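Local coordinates for protein putative sulfatase yidJ (PDB 2QZU) that probably hydrolyses sulfate esters as a metal-dependent arylsulfatase of the alkaline phosphatase clan, at residues D176-P181 against N197-E202; E202-K207 against V226-P231. All coordinates share one frame; numbering follows the deposited sequence.

Overall arrangement
Contacts 1 and 2 follow one another along the chain and show how the first turns of one helix can be held by a loop in one contact and by a sheet strand in the next. Contact 1 fixes the start of helix 200-213; contact 2 lays its next turn beside the end of strand 222-228 in the central mixed sheet. Their centres are about 8 Å apart and E202 belongs to both. D176 OD1 and N229 ND2 are 3.3 Å apart, a probable hydrogen bond, ND2 also bonding Y172 OH. In contact 2, S227 OG bonds K132 O and R80 NH1; R80 is on helix 76-85, which begins at S76, the predicted formylglycine position, here unmodified serine.

Contact 1: residues D176-P181 against N197-E202; sequences DYHLKP and NQWGPE
H178 and G200 are joined by the one hydrogen bond between D176-P181 and N197-E202. G200 N approaches H178 O at 3.0 Å, within the carbonyl plane, with an N-H...O angle of 151°. The same oxygen receives a CA-H...O contact from W199, so two neighbouring residues converge on one acceptor. Beside this backbone junction, H178 CB lies 3.5 Å from W199 NE1, while L179 CD2 reaches W199 CD1 at 4.1 Å, the leucine meeting the indole at a slant. W199 CG is anti to its backbone N (chi1 -166°), and with chi2 at 47° the CD1-NE1 side of the indole comes nearest the loop. P181 also packs here, its CD 3.1 Å from Q198 O and its CG against G200 CA. Farther out, the extended K180 chain runs alongside N197, with CG 3.7 Å from ND2.

A second shell holds these groups in position. P201 CD sits 3.5 Å above one face of the indole, over its centre, and W199 NE1 donates to L237 O. Across the loop, the type I turn from Y177 to K180 presents H178 O, and D176 O lies over one face of the histidine ring.

W199 is the N-cap of helix 200-213. The contact thus joins that helix start to the loop between strands 168-172 and 182-183, with helix 267-299 packing against W199 through N289 and a second subunit meeting Y177 and L179.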
ATOM      1  N   ASP A 176      -9.039  -3.207   5.579  1.00  4.85           N
ATOM      2  CA  ASP A 176      -9.075  -2.210   4.517  1.00  6.57           C
ATOM      3  C   ASP A 176      -8.660  -2.545   3.093  1.00  4.69           C
ATOM      4  O   ASP A 176      -8.493  -1.636   2.280  1.00  5.46           O
ATOM      5  CB  ASP A 176      -8.303  -0.971   4.986  1.00  7.42           C
ATOM      6  CG  ASP A 176      -8.700  -0.538   6.390  1.00 13.91           C
ATOM      7  OD1 ASP A 176      -9.889  -0.677   6.735  1.00 12.26           O
ATOM      8  OD2 ASP A 176      -7.834  -0.054   7.150  1.00  9.76           O
ATOM      9  N   TYR A 177      -8.489  -3.828   2.783  1.00  6.77           N
ATOM     10  CA  TYR A 177      -8.145  -4.212   1.417  1.00  8.37           C
ATOM     11  C   TYR A 177      -9.506  -4.450   0.750  1.00  6.32           C
ATOM     12  O   TYR A 177      -9.994  -5.577   0.681  1.00  7.36           O
ATOM     13  CB  TYR A 177      -7.305  -5.492   1.408  1.00  4.80           C
ATOM     14  CG  TYR A 177      -6.826  -5.865   0.027  1.00  4.54           C
ATOM     15  CD1 TYR A 177      -5.809  -5.139  -0.598  1.00  8.17           C
ATOM     16  CD2 TYR A 177      -7.432  -6.899  -0.681  1.00  9.68           C
ATOM     17  CE1 TYR A 177      -5.413  -5.433  -1.900  1.00  9.76           C
ATOM     18  CE2 TYR A 177      -7.046  -7.204  -1.982  1.00 11.32           C
ATOM     19  CZ  TYR A 177      -6.039  -6.465  -2.587  1.00 13.52           C
ATOM     20  OH  TYR A 177      -5.676  -6.752  -3.882  1.00 15.53           O
ATOM     21  N   HIS A 178     -10.108  -3.361   0.273  1.00  5.42           N
ATOM     22  CA  HIS A 178     -11.442  -3.375  -0.336  1.00  3.43           C
ATOM     23  C   HIS A 178     -11.700  -4.335  -1.492  1.00  4.29           C
ATOM     24  O   HIS A 178     -12.843  -4.752  -1.704  1.00  6.02           O
ATOM     25  CB  HIS A 178     -11.805  -1.965  -0.799  1.00  5.21           C
ATOM     26  CG  HIS A 178     -11.618  -0.919   0.251  1.00  5.90           C
ATOM     27  ND1 HIS A 178     -11.061   0.314  -0.019  1.00  9.84           N
ATOM     28  CD2 HIS A 178     -11.927  -0.910   1.570  1.00  2.07           C
ATOM     29  CE1 HIS A 178     -11.034   1.034   1.087  1.00  6.26           C
ATOM     30  NE2 HIS A 178     -11.554   0.317   2.066  1.00 13.28           N
ATOM     31  N   LEU A 179     -10.653  -4.675  -2.238  1.00  6.55           N
ATOM     32  CA  LEU A 179     -10.787  -5.564  -3.391  1.00  7.99           C
ATOM     33  C   LEU A 179     -10.983  -7.037  -3.035  1.00  5.40           C
ATOM     34  O   LEU A 179     -11.386  -7.834  -3.882  1.00  7.52           O
ATOM     35  CB  LEU A 179      -9.573  -5.411  -4.311  1.00  5.67           C
ATOM     36  CG  LEU A 179      -9.311  -3.993  -4.832  1.00 16.11           C
ATOM     37  CD1 LEU A 179      -8.021  -3.965  -5.637  1.00 11.20           C
ATOM     38  CD2 LEU A 179     -10.484  -3.532  -5.675  1.00 12.36           C
ATOM     39  N   LYS A 180     -10.684  -7.401  -1.793  1.00  4.50           N
ATOM     40  CA  LYS A 180     -10.872  -8.772  -1.328  1.00  3.90           C
ATOM     41  C   LYS A 180     -11.198  -8.724   0.160  1.00  5.26           C
ATOM     42  O   LYS A 180     -10.408  -9.158   0.996  1.00  6.87           O
ATOM     43  CB  LYS A 180      -9.614  -9.613  -1.559  1.00  6.71           C
ATOM     44  CG  LYS A 180      -9.833 -11.100  -1.278  1.00  8.66           C
ATOM     45  CD  LYS A 180      -8.531 -11.893  -1.321  1.00 20.24           C
ATOM     46  CE  LYS A 180      -8.785 -13.372  -1.045  1.00 28.80           C
ATOM     47  NZ  LYS A 180      -7.527 -14.169  -0.966  1.00 32.10           N
ATOM     48  N   PRO A 181     -12.380  -8.192   0.509  1.00  5.10           N
ATOM     49  CA  PRO A 181     -12.823  -8.075   1.901  1.00  4.57           C
ATOM     50  C   PRO A 181     -13.139  -9.425   2.527  1.00  5.53           C
ATOM     51  O   PRO A 181     -13.306 -10.418   1.824  1.00  5.89           O
ATOM     52  CB  PRO A 181     -14.061  -7.195   1.786  1.00  4.13           C
ATOM     53  CG  PRO A 181     -14.659  -7.659   0.492  1.00 10.02           C
ATOM     54  CD  PRO A 181     -13.435  -7.740  -0.415  1.00  6.14           C
ATOM     55  N   ASN A 197     -14.213 -12.204  -3.544  1.00  9.76           N
ATOM     56  CA  ASN A 197     -13.487 -11.596  -4.656  1.00 10.66           C
ATOM     57  C   ASN A 197     -14.392 -10.591  -5.359  1.00 13.59           C
ATOM     58  O   ASN A 197     -14.762 -10.762  -6.518  1.00 11.37           O
ATOM     59  CB  ASN A 197     -13.024 -12.679  -5.638  1.00 15.69           C
ATOM     60  CG  ASN A 197     -11.896 -13.537  -5.078  1.00 22.45           C
ATOM     61  OD1 ASN A 197     -11.612 -14.620  -5.588  1.00 42.08           O
ATOM     62  ND2 ASN A 197     -11.237 -13.046  -4.031  1.00 26.89           N
ATOM     63  N   GLN A 198     -14.745  -9.540  -4.630  1.00 10.23           N
ATOM     64  CA  GLN A 198     -15.616  -8.487  -5.131  1.00 11.00           C
ATOM     65  C   GLN A 198     -15.376  -7.255  -4.268  1.00  6.77           C
ATOM     66  O   GLN A 198     -15.003  -7.382  -3.103  1.00  5.59           O
ATOM     67  CB  GLN A 198     -17.078  -8.940  -5.029  1.00 11.69           C
ATOM     68  CG  GLN A 198     -18.108  -7.893  -5.406  1.00 19.07           C
ATOM     69  CD  GLN A 198     -19.490  -8.490  -5.614  1.00 20.57           C
ATOM     70  OE1 GLN A 198     -19.940  -9.334  -4.838  1.00 19.09           O
ATOM     71  NE2 GLN A 198     -20.173  -8.053  -6.667  1.00 35.31           N
ATOM     72  N   TRP A 199     -15.582  -6.069  -4.835  1.00  6.26           N
ATOM     73  CA  TRP A 199     -15.367  -4.837  -4.080  1.00  7.63           C
ATOM     74  C   TRP A 199     -16.340  -4.810  -2.902  1.00  5.31           C
ATOM     75  O   TRP A 199     -17.522  -5.102  -3.062  1.00  6.84           O
ATOM     76  CB  TRP A 199     -15.573  -3.617  -4.992  1.00  4.11           C
ATOM     77  CG  TRP A 199     -15.060  -2.315  -4.417  1.00  4.11           C
ATOM     78  CD1 TRP A 199     -13.845  -2.099  -3.820  1.00  3.32           C
ATOM     79  CD2 TRP A 199     -15.726  -1.048  -4.433  1.00  2.56           C
ATOM     80  NE1 TRP A 199     -13.718  -0.773  -3.466  1.00  7.00           N
ATOM     81  CE2 TRP A 199     -14.859  -0.106  -3.831  1.00  5.78           C
ATOM     82  CE3 TRP A 199     -16.977  -0.615  -4.901  1.00  4.32           C
ATOM     83  CZ2 TRP A 199     -15.200   1.245  -3.684  1.00  4.11           C
ATOM     84  CZ3 TRP A 199     -17.317   0.731  -4.756  1.00  4.07           C
ATOM     85  CH2 TRP A 199     -16.430   1.644  -4.152  1.00  3.85           C
ATOM     86  N   GLY A 200     -15.830  -4.467  -1.723  1.00  5.14           N
ATOM     87  CA  GLY A 200     -16.652  -4.434  -0.524  1.00  5.93           C
ATOM     88  C   GLY A 200     -18.063  -3.892  -0.671  1.00  7.44           C
ATOM     89  O   GLY A 200     -19.026  -4.620  -0.420  1.00  9.56           O
ATOM     90  N   PRO A 201     -18.222  -2.618  -1.068  1.00  6.81           N
ATOM     91  CA  PRO A 201     -19.537  -1.991  -1.238  1.00  7.99           C
ATOM     92  C   PRO A 201     -20.461  -2.762  -2.169  1.00 10.97           C
ATOM     93  O   PRO A 201     -21.675  -2.753  -1.987  1.00  8.28           O
ATOM     94  CB  PRO A 201     -19.191  -0.608  -1.783  1.00  5.56           C
ATOM     95  CG  PRO A 201     -17.876  -0.321  -1.116  1.00  7.05           C
ATOM     96  CD  PRO A 201     -17.147  -1.636  -1.300  1.00  6.88           C
ATOM     97  N   GLU A 202     -19.874  -3.408  -3.175  1.00 10.01           N
ATOM     98  CA  GLU A 202     -20.634  -4.196  -4.140  1.00  9.76           C
ATOM     99  C   GLU A 202     -21.246  -5.419  -3.479  1.00  8.72           C
ATOM    100  O   GLU A 202     -22.434  -5.699  -3.649  1.00  7.89           O
ATOM    101  CB  GLU A 202     -19.730  -4.658  -5.284  1.00 10.92           C
ATOM    102  CG  GLU A 202     -19.699  -3.743  -6.481  1.00 23.88           C
ATOM    103  CD  GLU A 202     -18.873  -4.321  -7.615  1.00 35.33           C
ATOM    104  OE1 GLU A 202     -19.093  -5.502  -7.963  1.00 32.17           O
ATOM    105  OE2 GLU A 202     -18.011  -3.597  -8.156  1.00 28.61           O
TER

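Contact 2: residues E202-K207 against V226-P231; sequences EYEASK and VSMNPP
E204 CG stands anti to its own carbonyl carbon (chi1 -73°), and the chain runs extended beyond it, carrying the carboxylate from helix 202-207 toward strand 226-228. M228, a selenomethionine, has the same first torsion class (chi1 -61°) and also extends beyond CG; the two chains pass one another running in opposite senses. The setting is an alpha/beta sandwich of the alkaline phosphatase type, in which a helix packs on a strand of the central sheet; here the short axes are antiparallel and 9.1 Å apart at closest approach.

No direct hydrogen bond links the segments, and polar contact is made through water. One water donates to E204 OE1 and accepts from N229 N, just past the strand, at 2.7 and 2.9 Å respectively. Another donates to both E204 OE2 and S227 O, bridging the carboxylate to the strand itself. E204 OE2 is also bonded to Y183 OH. With these partners, the buried carboxylate is well supplied with donors, which would probably help it to carry a negative charge.

Apolar packing flanks the bridges: E204 CB approaches V226 CG1, and A205 CB meets M228 CE, each at 4.4 Å. A205 also touches N289 and R292 of helix 267-299. Closest of all across the two segments, E204 OE1 rests 3.3 Å from M228 CG.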
ATOM      1  N   GLU A 202     -19.874  -3.408  -3.175  1.00 10.01           N
ATOM      2  CA  GLU A 202     -20.634  -4.196  -4.140  1.00  9.76           C
ATOM      3  C   GLU A 202     -21.246  -5.419  -3.479  1.00  8.72           C
ATOM      4  O   GLU A 202     -22.434  -5.699  -3.649  1.00  7.89           O
ATOM      5  CB  GLU A 202     -19.730  -4.658  -5.284  1.00 10.92           C
ATOM      6  CG  GLU A 202     -19.699  -3.743  -6.481  1.00 23.88           C
ATOM      7  CD  GLU A 202     -18.873  -4.321  -7.615  1.00 35.33           C
ATOM      8  OE1 GLU A 202     -19.093  -5.502  -7.963  1.00 32.17           O
ATOM      9  OE2 GLU A 202     -18.011  -3.597  -8.156  1.00 28.61           O
ATOM     10  N   TYR A 203     -20.421  -6.148  -2.733  1.00  5.09           N
ATOM     11  CA  TYR A 203     -20.866  -7.351  -2.040  1.00  7.03           C
ATOM     12  C   TYR A 203     -21.877  -6.986  -0.961  1.00  7.24           C
ATOM     13  O   TYR A 203     -22.935  -7.607  -0.841  1.00  7.78           O
ATOM     14  CB  TYR A 203     -19.673  -8.062  -1.399  1.00  4.99           C
ATOM     15  CG  TYR A 203     -20.053  -9.283  -0.583  1.00  8.07           C
ATOM     16  CD1 TYR A 203     -20.507 -10.451  -1.199  1.00  9.54           C
ATOM     17  CD2 TYR A 203     -19.958  -9.265   0.807  1.00  7.37           C
ATOM     18  CE1 TYR A 203     -20.858 -11.571  -0.442  1.00 10.39           C
ATOM     19  CE2 TYR A 203     -20.303 -10.370   1.566  1.00  6.35           C
ATOM     20  CZ  TYR A 203     -20.750 -11.517   0.943  1.00  8.70           C
ATOM     21  OH  TYR A 203     -21.097 -12.598   1.714  1.00 14.12           O
ATOM     22  N   GLU A 204     -21.544  -5.969  -0.178  1.00  5.18           N
ATOM     23  CA  GLU A 204     -22.422  -5.525   0.889  1.00  3.87           C
ATOM     24  C   GLU A 204     -23.788  -5.105   0.364  1.00  6.82           C
ATOM     25  O   GLU A 204     -24.811  -5.454   0.948  1.00  5.79           O
ATOM     26  CB  GLU A 204     -21.744  -4.396   1.665  1.00  6.80           C
ATOM     27  CG  GLU A 204     -20.610  -4.919   2.535  1.00  4.48           C
ATOM     28  CD  GLU A 204     -19.514  -3.902   2.786  1.00 13.28           C
ATOM     29  OE1 GLU A 204     -19.698  -2.718   2.430  1.00 16.46           O
ATOM     30  OE2 GLU A 204     -18.466  -4.295   3.346  1.00 15.74           O
ATOM     31  N   ALA A 205     -23.812  -4.367  -0.740  1.00  4.11           N
ATOM     32  CA  ALA A 205     -25.076  -3.942  -1.322  1.00  7.18           C
ATOM     33  C   ALA A 205     -25.859  -5.165  -1.809  1.00 10.45           C
ATOM     34  O   ALA A 205     -27.084  -5.208  -1.703  1.00  9.33           O
ATOM     35  CB  ALA A 205     -24.831  -2.967  -2.477  1.00  8.00           C
ATOM     36  N   SER A 206     -25.156  -6.163  -2.340  1.00  4.72           N
ATOM     37  CA  SER A 206     -25.829  -7.371  -2.807  1.00  6.70           C
ATOM     38  C   SER A 206     -26.468  -8.127  -1.648  1.00  7.03           C
ATOM     39  O   SER A 206     -27.581  -8.634  -1.773  1.00 12.30           O
ATOM     40  CB  SER A 206     -24.856  -8.290  -3.543  1.00 10.16           C
ATOM     41  OG  SER A 206     -24.483  -7.722  -4.781  1.00 11.74           O
ATOM     42  N   LYS A 207     -25.770  -8.199  -0.516  1.00  8.29           N
ATOM     43  CA  LYS A 207     -26.314  -8.897   0.646  1.00 10.18           C
ATOM     44  C   LYS A 207     -27.452  -8.086   1.268  1.00  7.39           C
ATOM     45  O   LYS A 207     -28.397  -8.652   1.817  1.00  6.00           O
ATOM     46  CB  LYS A 207     -25.221  -9.149   1.690  1.00  7.58           C
ATOM     47  CG  LYS A 207     -24.053  -9.998   1.191  1.00 10.65           C
ATOM     48  CD  LYS A 207     -24.499 -11.349   0.629  1.00 22.16           C
ATOM     49  CE  LYS A 207     -25.079 -12.258   1.704  1.00 28.60           C
ATOM     50  NZ  LYS A 207     -25.437 -13.604   1.164  1.00 31.26           N
ATOM     51  N   VAL A 226     -25.963  -0.984   7.008  1.00  4.69           N
ATOM     52  CA  VAL A 226     -25.023  -1.345   5.957  1.00  4.35           C
ATOM     53  C   VAL A 226     -23.858  -0.384   6.194  1.00  5.64           C
ATOM     54  O   VAL A 226     -23.969   0.812   5.939  1.00  3.99           O
ATOM     55  CB  VAL A 226     -25.619  -1.135   4.546  1.00  5.09           C
ATOM     56  CG1 VAL A 226     -24.613  -1.562   3.491  1.00  8.49           C
ATOM     57  CG2 VAL A 226     -26.901  -1.943   4.399  1.00  3.40           C
ATOM     58  N   SER A 227     -22.758  -0.925   6.708  1.00  5.60           N
ATOM     59  CA  SER A 227     -21.569  -0.150   7.044  1.00  6.86           C
ATOM     60  C   SER A 227     -20.438  -0.409   6.048  1.00  5.86           C
ATOM     61  O   SER A 227     -19.687  -1.377   6.183  1.00  5.58           O
ATOM     62  CB  SER A 227     -21.129  -0.520   8.465  1.00  4.96           C
ATOM     63  OG  SER A 227     -19.972   0.188   8.865  1.00  7.45           O
HETATM   64  N   MSE A 228     -20.319   0.468   5.053  1.00  4.81           N
HETATM   65  CA  MSE A 228     -19.295   0.323   4.018  1.00  6.39           C
HETATM   66  C   MSE A 228     -17.968   0.943   4.432  1.00  4.03           C
HETATM   67  O   MSE A 228     -17.937   1.931   5.164  1.00  7.16           O
HETATM   68  CB  MSE A 228     -19.786   0.960   2.719  1.00  7.37           C
HETATM   69  CG  MSE A 228     -21.055   0.319   2.175  1.00  4.56           C
HETATM   70 SE   MSE A 228     -21.742   1.291   0.644  1.00 22.06          SE
HETATM   71  CE  MSE A 228     -23.188   0.092   0.154  1.00 14.66           C
ATOM     72  N   ASN A 229     -16.876   0.363   3.946  1.00  5.09           N
ATOM     73  CA  ASN A 229     -15.540   0.838   4.289  1.00  6.60           C
ATOM     74  C   ASN A 229     -15.084   2.017   3.424  1.00  5.11           C
ATOM     75  O   ASN A 229     -14.722   3.069   3.953  1.00  5.67           O
ATOM     76  CB  ASN A 229     -14.538  -0.320   4.220  1.00  8.87           C
ATOM     77  CG  ASN A 229     -13.372  -0.132   5.174  1.00  9.42           C
ATOM     78  OD1 ASN A 229     -12.816   0.958   5.277  1.00 11.74           O
ATOM     79  ND2 ASN A 229     -12.998  -1.195   5.877  1.00 15.04           N
ATOM     80  N   PRO A 230     -15.077   1.864   2.085  1.00  5.46           N
ATOM     81  CA  PRO A 230     -14.649   3.017   1.282  1.00  5.08           C
ATOM     82  C   PRO A 230     -15.620   4.157   1.611  1.00  4.58           C
ATOM     83  O   PRO A 230     -16.767   3.900   1.962  1.00  7.41           O
ATOM     84  CB  PRO A 230     -14.827   2.527  -0.154  1.00  3.76           C
ATOM     85  CG  PRO A 230     -14.656   1.029  -0.042  1.00  5.34           C
ATOM     86  CD  PRO A 230     -15.403   0.705   1.232  1.00  4.50           C
ATOM     87  N   PRO A 231     -15.196   5.425   1.462  1.00  6.84           N
ATOM     88  CA  PRO A 231     -13.906   5.934   0.992  1.00  8.40           C
ATOM     89  C   PRO A 231     -12.740   5.940   1.983  1.00  8.22           C
ATOM     90  O   PRO A 231     -11.827   6.752   1.854  1.00  8.20           O
ATOM     91  CB  PRO A 231     -14.257   7.335   0.510  1.00  6.23           C
ATOM     92  CG  PRO A 231     -15.274   7.764   1.512  1.00  5.14           C
ATOM     93  CD  PRO A 231     -16.144   6.537   1.673  1.00  3.02           C
TER
HETATM   94  O   HOH W   1     -17.166  -1.733   2.005  1.00  6.75           O
HETATM   95  O   HOH W   2     -17.534  -2.528   5.016  1.00  9.98           O